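Local coordinates for protein aminoglycoside N(3)-acetyltransferase III (Serratia marcescens, PDB 7LAO) that acetylates the 3-amino group of 2-deoxystreptamine antibiotics such as gentamicin with acetyl-CoA, and so confers aminoglycoside resistance, at residues G59-D64 / A112-H117; M122-V125 / T131-E134. One frame throughout, in Å; residues are numbered along the deposited sequence.

Contact 1 of 2, residues G59-D64 / A112-H117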
# COMPACT_ATOMS: atom_id res chain seq x y z
N GLY A 59 1.30 5.58 2.39
CA GLY A 59 1.27 4.27 3.03
C GLY A 59 -0.07 3.62 2.81
O GLY A 59 -1.09 4.29 2.60
N TYR A 60 -0.07 2.29 2.90
CA TYR A 60 -1.28 1.49 2.69
C TYR A 60 -1.88 1.18 4.05
O TYR A 60 -1.47 0.25 4.74
CB TYR A 60 -0.93 0.23 1.91
CG TYR A 60 -2.03 -0.66 1.45
CD1 TYR A 60 -3.38 -0.25 1.43
CD2 TYR A 60 -1.73 -1.94 1.03
CE1 TYR A 60 -4.38 -1.13 0.99
CE2 TYR A 60 -2.70 -2.82 0.59
CZ TYR A 60 -4.02 -2.41 0.56
OH TYR A 60 -4.98 -3.30 0.13
N ALA A 61 -2.89 1.98 4.45
CA ALA A 61 -3.36 1.93 5.84
C ALA A 61 -4.46 0.89 6.03
O ALA A 61 -4.48 0.17 7.03
CB ALA A 61 -3.87 3.31 6.28
N SER A 62 -5.43 0.86 5.12
CA SER A 62 -6.54 -0.10 5.21
C SER A 62 -7.25 0.15 6.55
O SER A 62 -7.31 1.30 7.02
CB SER A 62 -6.04 -1.52 4.99
OG SER A 62 -7.09 -2.47 5.24
N TRP A 63 -7.76 -0.88 7.21
CA TRP A 63 -8.61 -0.67 8.38
C TRP A 63 -8.57 -1.92 9.25
O TRP A 63 -8.73 -3.03 8.74
CB TRP A 63 -10.04 -0.37 7.90
CG TRP A 63 -11.08 -0.00 8.97
CD1 TRP A 63 -10.84 0.46 10.23
CD2 TRP A 63 -12.50 -0.09 8.84
NE1 TRP A 63 -12.04 0.68 10.90
CE2 TRP A 63 -13.07 0.35 10.06
CE3 TRP A 63 -13.35 -0.49 7.80
CZ2 TRP A 63 -14.44 0.39 10.27
CZ3 TRP A 63 -14.71 -0.45 8.00
CH2 TRP A 63 -15.25 -0.01 9.23
N ASP A 64 -8.40 -1.74 10.57
CA ASP A 64 -8.34 -2.87 11.48
C ASP A 64 -9.70 -3.52 11.74
O ASP A 64 -9.74 -4.57 12.39
CB ASP A 64 -7.68 -2.44 12.81
CG ASP A 64 -8.49 -1.40 13.60
OD1 ASP A 64 -8.45 -1.45 14.84
OD2 ASP A 64 -9.18 -0.54 12.99
N ALA A 112 -1.43 15.13 7.44
CA ALA A 112 -1.67 13.87 6.74
C ALA A 112 -3.14 13.77 6.37
O ALA A 112 -4.00 14.35 7.03
CB ALA A 112 -1.26 12.66 7.59
N ARG A 113 -3.42 13.07 5.27
CA ARG A 113 -4.80 12.85 4.83
C ARG A 113 -4.98 11.36 4.59
O ARG A 113 -4.01 10.62 4.41
CB ARG A 113 -5.12 13.64 3.54
CG ARG A 113 -4.56 15.07 3.55
CD ARG A 113 -5.12 15.92 2.34
NE ARG A 113 -6.57 16.09 2.44
CZ ARG A 113 -7.20 17.05 3.12
NH1 ARG A 113 -6.53 17.98 3.81
NH2 ARG A 113 -8.53 17.07 3.12
N ARG A 114 -6.23 10.92 4.61
CA ARG A 114 -6.53 9.50 4.50
C ARG A 114 -7.63 9.32 3.47
O ARG A 114 -8.55 10.12 3.40
CB ARG A 114 -7.01 8.89 5.83
CG ARG A 114 -7.01 7.39 5.83
CD ARG A 114 -7.59 6.88 7.14
NE ARG A 114 -7.46 5.42 7.31
CZ ARG A 114 -7.71 4.82 8.48
NH1 ARG A 114 -8.04 5.58 9.51
NH2 ARG A 114 -7.60 3.50 8.63
N SER A 115 -7.51 8.26 2.67
CA SER A 115 -8.51 8.04 1.62
C SER A 115 -9.74 7.33 2.19
O SER A 115 -9.69 6.67 3.24
CB SER A 115 -7.87 7.24 0.48
OG SER A 115 -7.95 5.86 0.72
N ALA A 116 -10.87 7.48 1.50
CA ALA A 116 -12.17 7.08 2.04
C ALA A 116 -12.56 5.64 1.71
O ALA A 116 -13.64 5.21 2.15
CB ALA A 116 -13.27 8.03 1.53
N HIS A 117 -11.77 4.90 0.94
CA HIS A 117 -12.06 3.48 0.69
C HIS A 117 -11.69 2.72 1.95
O HIS A 117 -10.50 2.61 2.25
CB HIS A 117 -11.27 2.96 -0.52
CG HIS A 117 -11.70 1.59 -1.01
ND1 HIS A 117 -11.67 0.46 -0.22
CD2 HIS A 117 -12.12 1.18 -2.23
CE1 HIS A 117 -12.09 -0.58 -0.91
NE2 HIS A 117 -12.37 -0.17 -2.14
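Arg-114 reaches from strand 113-114 to the loop that follows strand 56-60 and donates to the backbone there. Its NH2 bonds to Ser-62 O at 2.7 Å. The acceptor lies at the edge of the guanidinium, close to its plane. The carbonyl of Ser-62 points almost straight at the donor, with a C=O...N angle of 166°. The N-H itself is less well aligned, at 149°. The side chain has CG anti to the backbone N (chi1 -167°) and runs extended to NE. This stretched form carries the charged group well beyond its own strand.

Ala-61 turns its methyl toward the arginine. Its CB comes within 4.3 Å of Arg-114 NE, obliquely to the guanidinium. Trp-63, the next residue after Ser-62, adds a light touch: its CA is 4.3 Å from Arg-114 NH2.

The two strands belong to the mixed seven-stranded sheet of this antibiotic N-acetyltransferase but are not neighbours in it. Strand 122-125 lies between them, and the arginine bridges past its start.

The guanidinium is buried and gripped by several acceptors. NE bonds to Ser-121 OG, NH1 to the carbonyls of Leu-90 and Ser-93, and NH2 also to Gly-94 O. Together these bonds fix the rotation of the group and gather loop backbone around one buried charge. Asp-64 OD2 stays 6.2 Å from Arg-114 NH2, too far for a salt bridge, though a weak long-range attraction is possible.

Ser-62 meets the arginine through its carbonyl alone. Its CB points away, and its OG bonds to Asp-119 O. That side chain also lies about 3 Å, between nearest atoms, from a bound HEPES molecule, probably from the crystallisation liquor.

Contact 2 of 2, residues M122-V125 / T131-E134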
# COMPACT_ATOMS: atom_id res chain seq x y z
N MET A 122 -5.77 4.55 2.02
CA MET A 122 -4.39 4.99 1.88
C MET A 122 -4.17 6.24 2.71
O MET A 122 -5.08 7.04 2.88
CB MET A 122 -4.05 5.32 0.42
CG MET A 122 -4.33 4.20 -0.53
SD MET A 122 -2.95 3.01 -0.57
CE MET A 122 -3.73 1.81 -1.64
N VAL A 123 -2.94 6.42 3.22
CA VAL A 123 -2.58 7.63 3.96
C VAL A 123 -1.50 8.29 3.12
O VAL A 123 -0.64 7.59 2.54
CB VAL A 123 -2.10 7.33 5.41
CG1 VAL A 123 -0.90 6.28 5.41
CG2 VAL A 123 -1.63 8.59 6.08
N ALA A 124 -1.54 9.62 3.02
CA ALA A 124 -0.51 10.40 2.33
C ALA A 124 -0.27 11.74 3.03
O ALA A 124 -1.19 12.32 3.63
CB ALA A 124 -0.85 10.68 0.87
N VAL A 125 0.96 12.24 2.92
CA VAL A 125 1.39 13.42 3.67
C VAL A 125 2.39 14.19 2.83
O VAL A 125 3.47 13.65 2.53
CB VAL A 125 2.10 13.06 4.99
CG1 VAL A 125 2.05 14.25 5.91
CG2 VAL A 125 1.58 11.78 5.60
N THR A 131 -4.41 15.02 -3.69
CA THR A 131 -4.30 14.40 -5.03
C THR A 131 -4.27 12.86 -4.94
O THR A 131 -5.00 12.17 -5.65
CB THR A 131 -3.02 14.92 -5.74
OG1 THR A 131 -3.11 16.32 -5.92
CG2 THR A 131 -2.78 14.22 -7.17
N LEU A 132 -3.47 12.32 -4.01
CA LEU A 132 -3.36 10.87 -3.93
C LEU A 132 -4.61 10.24 -3.31
O LEU A 132 -5.09 9.21 -3.83
CB LEU A 132 -2.10 10.46 -3.16
CG LEU A 132 -0.86 10.83 -3.97
CD1 LEU A 132 0.48 10.75 -3.12
CD2 LEU A 132 -0.78 9.93 -5.19
N THR A 133 -5.17 10.86 -2.25
CA THR A 133 -6.20 10.20 -1.45
C THR A 133 -7.63 10.40 -1.95
O THR A 133 -8.54 9.76 -1.41
CB THR A 133 -6.10 10.65 0.01
OG1 THR A 133 -6.21 12.07 0.09
CG2 THR A 133 -4.72 10.23 0.60
N GLU A 134 -7.86 11.27 -2.95
CA GLU A 134 -9.19 11.48 -3.52
C GLU A 134 -9.09 11.48 -5.04
O GLU A 134 -8.22 12.17 -5.59
CB GLU A 134 -9.77 12.83 -3.04
CG GLU A 134 -10.07 12.92 -1.55
CD GLU A 134 -10.60 14.31 -1.16
OE1 GLU A 134 -9.88 15.07 -0.46
OE2 GLU A 134 -11.73 14.64 -1.62
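Strand 122-125 and the last turn of helix 129-133 approach most closely at Met-122 and Thr-133, whose CA atoms are 6.4 Å apart. This is helix-on-sheet packing. The short helix follows the strand in the chain and folds back over one face of the mixed sheet. Five residues separate the two segments. The helix ends at Thr-133, and Leu-132 and Thr-133 in its last turn make the contact.

Ala-124 points its methyl at the helix and meets two residues there. Its CB lies 3.9 Å from Thr-133 CG2 and 4.2 Å from Leu-132 CD1. These apolar contacts are buried. Leu-132 also packs on Thr-56 and Met-58 of strand 56-60, so it spans two adjacent strands. Met-122 starts toward the helix, but its chain then turns away and packs on Met-58, Tyr-60 and Leu-142.

Thr-133 presents its two branches differently. The methyl faces the strand, while OG1 sits between the backbone N and the carbonyl carbon (chi1 56°). From there OG1 bonds back to Ala-129 O, one turn earlier in the helix. The hydroxyl is thus satisfied within its own helix, and the branch that meets the sheet is apolar. Besides Ala-124, the methyl touches a backbone oxygen: Thr-133 CG2 is 3.9 Å from Met-122 O.

From the N terminus, the chain leaves strand 56-60 and passes through a long excursion that includes helix 102-108. Contact 1 closes this loop of 47 residues when strand 113-114 arrives. The chain then turns into strand 122-125, which fills the place between the two earlier strands. Contact 2 closes a much shorter loop, onto helix 129-133. The contacts follow in series and neither nest nor cross. Strand 122-125 joins them by pairing with both flanking strands. Ser-115 N to Met-122 O (2.7 Å) and Gly-59 N to Val-123 O (2.8 Å) are probable hydrogen bonds. Contact 1 ties edge strand 113-114 to the loop after strand 56-60, two places further into the sheet. Contact 2 adds a helix on its face.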